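Local coordinates for RNA-binding protein 12 (PDB 2EK1) that probably binds RNA through an RNA recognition motif, at residues Pro15-Met23 / Gly58-Arg67. Residues are numbered along the deposited sequence; the frame is centred on the assembly and turned at random.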
loop_
_atom_site.group_PDB
_atom_site.type_symbol
_atom_site.label_atom_id
_atom_site.label_comp_id
_atom_site.label_asym_id
_atom_site.label_seq_id
_atom_site.Cartn_x
_atom_site.Cartn_y
_atom_site.Cartn_z
ATOM N N PRO A 15 12.996 8.640 -1.093
ATOM C CA PRO A 15 11.514 8.543 -1.413
ATOM C C PRO A 15 10.797 8.379 -0.085
ATOM O O PRO A 15 11.132 7.495 0.707
ATOM C CB PRO A 15 11.313 7.325 -2.284
ATOM C CG PRO A 15 12.399 6.472 -1.758
ATOM C CD PRO A 15 13.639 7.391 -1.530
ATOM N N THR A 16 9.824 9.242 0.187
ATOM C CA THR A 16 9.190 9.153 1.492
ATOM C C THR A 16 7.752 8.846 1.253
ATOM O O THR A 16 7.130 9.442 0.368
ATOM C CB THR A 16 9.425 10.445 2.228
ATOM O OG1 THR A 16 8.905 11.515 1.452
ATOM C CG2 THR A 16 10.941 10.674 2.316
ATOM N N VAL A 17 7.246 7.946 2.054
ATOM C CA VAL A 17 5.879 7.488 1.863
ATOM C C VAL A 17 4.951 8.087 2.879
ATOM O O VAL A 17 5.276 8.174 4.078
ATOM C CB VAL A 17 5.779 5.911 2.016
ATOM C CG1 VAL A 17 4.323 5.487 2.073
ATOM C CG2 VAL A 17 6.581 5.216 0.997
ATOM N N ILE A 18 3.799 8.530 2.431
ATOM C CA ILE A 18 2.839 9.042 3.403
ATOM C C ILE A 18 1.563 8.135 3.384
ATOM O O ILE A 18 1.358 7.357 2.504
ATOM C CB ILE A 18 2.339 10.467 3.020
ATOM C CG1 ILE A 18 1.540 10.361 1.699
ATOM C CG2 ILE A 18 3.572 11.483 2.892
ATOM C CD1 ILE A 18 0.605 11.565 1.428
ATOM N N LYS A 19 0.697 8.329 4.340
ATOM C CA LYS A 19 -0.558 7.634 4.405
ATOM C C LYS A 19 -1.680 8.582 4.123
ATOM O O LYS A 19 -1.660 9.780 4.511
ATOM C CB LYS A 19 -0.745 7.009 5.777
ATOM C CG LYS A 19 0.069 5.794 5.929
ATOM C CD LYS A 19 -0.355 4.998 7.246
ATOM C CE LYS A 19 -1.724 5.462 7.853
ATOM N NZ LYS A 19 -1.633 5.160 9.373
ATOM N N VAL A 20 -2.712 8.028 3.490
ATOM C CA VAL A 20 -3.924 8.743 3.102
ATOM C C VAL A 20 -5.042 7.917 3.677
ATOM O O VAL A 20 -5.057 6.681 3.532
ATOM C CB VAL A 20 -3.982 8.761 1.553
ATOM C CG1 VAL A 20 -5.171 9.574 1.028
ATOM C CG2 VAL A 20 -2.624 9.347 0.999
ATOM N N GLN A 21 -6.004 8.565 4.318
ATOM C CA GLN A 21 -7.112 7.846 4.968
ATOM C C GLN A 21 -8.402 8.641 4.723
ATOM O O GLN A 21 -8.359 9.849 4.428
ATOM C CB GLN A 21 -6.899 7.788 6.507
ATOM C CG GLN A 21 -5.838 6.843 7.008
ATOM C CD GLN A 21 -5.621 7.006 8.500
ATOM O OE1 GLN A 21 -5.015 7.978 8.934
ATOM N NE2 GLN A 21 -6.134 6.067 9.280
ATOM N N ASN A 22 -9.507 7.960 4.923
ATOM C CA ASN A 22 -10.820 8.514 4.764
ATOM C C ASN A 22 -11.184 8.730 3.330
ATOM O O ASN A 22 -12.086 9.474 3.091
ATOM C CB ASN A 22 -11.006 9.823 5.557
ATOM C CG ASN A 22 -12.467 10.056 5.867
ATOM O OD1 ASN A 22 -13.251 9.078 6.049
ATOM N ND2 ASN A 22 -12.858 11.309 5.920
HETATM N N MSE A 23 -10.486 8.101 2.351
HETATM C CA MSE A 23 -10.958 8.268 0.982
HETATM C C MSE A 23 -12.290 7.511 0.740
HETATM O O MSE A 23 -12.531 6.568 1.389
HETATM C CB MSE A 23 -9.949 7.688 -0.002
HETATM C CG MSE A 23 -8.579 8.285 0.197
HETATM SE SE MSE A 23 -7.352 7.423 -1.139
HETATM C CE MSE A 23 -7.426 5.622 -0.506
ATOM N N GLY A 58 -10.412 2.598 2.357
ATOM C CA GLY A 58 -10.436 4.060 2.318
ATOM C C GLY A 58 -9.040 4.577 2.614
ATOM O O GLY A 58 -8.834 5.766 2.744
ATOM N N GLU A 59 -8.045 3.683 2.673
ATOM C CA GLU A 59 -6.667 4.066 3.000
ATOM C C GLU A 59 -5.698 3.765 1.862
ATOM O O GLU A 59 -5.934 2.837 1.071
ATOM C CB GLU A 59 -6.206 3.342 4.289
ATOM C CG GLU A 59 -7.001 3.777 5.521
ATOM C CD GLU A 59 -6.607 3.123 6.831
ATOM O OE1 GLU A 59 -5.542 2.459 6.922
ATOM O OE2 GLU A 59 -7.397 3.307 7.783
ATOM N N ALA A 60 -4.589 4.499 1.813
ATOM C CA ALA A 60 -3.592 4.314 0.752
ATOM C C ALA A 60 -2.227 4.805 1.247
ATOM O O ALA A 60 -2.150 5.457 2.296
ATOM C CB ALA A 60 -3.989 5.062 -0.394
HETATM N N MSE A 61 -1.189 4.445 0.541
HETATM C CA MSE A 61 0.180 4.831 0.817
HETATM C C MSE A 61 0.510 5.398 -0.546
HETATM O O MSE A 61 0.076 4.860 -1.599
HETATM C CB MSE A 61 1.066 3.617 1.093
HETATM C CG MSE A 61 0.567 2.745 2.228
HETATM SE SE MSE A 61 1.827 1.314 2.532
HETATM C CE MSE A 61 2.859 2.482 3.671
ATOM N N VAL A 62 1.280 6.467 -0.519
ATOM C CA VAL A 62 1.655 7.168 -1.721
ATOM C C VAL A 62 3.081 7.752 -1.433
ATOM O O VAL A 62 3.430 8.083 -0.270
ATOM C CB VAL A 62 0.547 8.227 -1.913
ATOM C CG1 VAL A 62 1.069 9.562 -1.957
ATOM C CG2 VAL A 62 -0.408 7.846 -3.022
ATOM N N ALA A 63 3.908 7.847 -2.464
ATOM C CA ALA A 63 5.288 8.316 -2.229
ATOM C C ALA A 63 5.679 9.524 -3.061
ATOM O O ALA A 63 5.136 9.762 -4.075
ATOM C CB ALA A 63 6.281 7.198 -2.449
ATOM N N PHE A 64 6.681 10.242 -2.569
ATOM C CA PHE A 64 7.176 11.442 -3.188
ATOM C C PHE A 64 8.694 11.256 -3.235
ATOM O O PHE A 64 9.304 10.517 -2.395
ATOM C CB PHE A 64 6.841 12.658 -2.282
ATOM C CG PHE A 64 5.373 12.860 -2.071
ATOM C CD1 PHE A 64 4.640 13.735 -2.892
ATOM C CD2 PHE A 64 4.712 12.156 -1.120
ATOM C CE1 PHE A 64 3.286 13.896 -2.741
ATOM C CE2 PHE A 64 3.305 12.328 -0.972
ATOM C CZ PHE A 64 2.608 13.196 -1.781
ATOM N N GLU A 65 9.265 11.966 -4.185
ATOM C CA GLU A 65 10.688 11.942 -4.425
ATOM C C GLU A 65 11.550 12.376 -3.288
ATOM O O GLU A 65 12.610 11.863 -3.114
ATOM C CB GLU A 65 11.055 12.752 -5.683
ATOM C CG GLU A 65 10.414 12.210 -7.006
ATOM C CD GLU A 65 10.815 10.785 -7.368
ATOM O OE1 GLU A 65 10.591 10.341 -8.540
ATOM O OE2 GLU A 65 11.355 10.061 -6.484
ATOM N N SER A 66 11.098 13.311 -2.502
ATOM C CA SER A 66 11.906 13.770 -1.374
ATOM C C SER A 66 11.074 13.858 -0.075
ATOM O O SER A 66 9.812 13.862 -0.115
ATOM C CB SER A 66 12.462 15.156 -1.691
ATOM O OG SER A 66 11.387 16.058 -1.874
ATOM N N ARG A 67 11.769 13.921 1.082
ATOM C CA ARG A 67 11.054 14.075 2.346
ATOM C C ARG A 67 10.381 15.445 2.369
ATOM O O ARG A 67 9.197 15.539 2.798
ATOM C CB ARG A 67 11.990 13.977 3.562
ATOM C CG ARG A 67 11.265 13.865 4.887
ATOM C CD ARG A 67 12.244 13.645 6.032
ATOM N NE ARG A 67 11.618 13.199 7.287
ATOM C CZ ARG A 67 11.190 11.944 7.523
ATOM N NH1 ARG A 67 11.318 11.013 6.577
ATOM N NH2 ARG A 67 10.665 11.603 8.716
#
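Strands 16-21 and 59-64 run antiparallel, their axes 4.6 Å apart at 154°, and Thr-16/Phe-64, Ile-18/Val-62 and Val-20/Ala-60 are each joined by two backbone hydrogen bonds. Past this pairing Met-23 N still hydrogen-bonds Gly-58 O at 2.9 Å. In Ile-18, chi1 of 65° brings CG1 between the backbone N and carbonyl carbon, beside Val-62 CG1, and the extended chi2 then carries CD1 to 3.7 Å from Phe-64 CE2, at the ring edge. The selenomethionine Met-23, bent at chi3, sets CE tightly against Ala-60 CB at 3.5 Å. These are the two central strands of the RNA recognition motif sheet, and the Ile-18, Val-20, Val-62 and Phe-64 side is the buried one: helix 67-77 covers Ile-18 and Phe-64. On the other face, where this family usually receives RNA, Val-17 CG1 meets Met-61 CE at 3.7 Å, and Met-61 also packs on Cys-47 of the second subunit. Gln-21 and Glu-59 lie alongside each other, the amide and carboxylate planes 89° apart, with a weak NE2 to OE2 bond of 3.4 Å. Thr-16 OG1 donates to Ser-66 O (3.0 Å) from above the carbonyl plane, tying the strand to the start of helix 67-77.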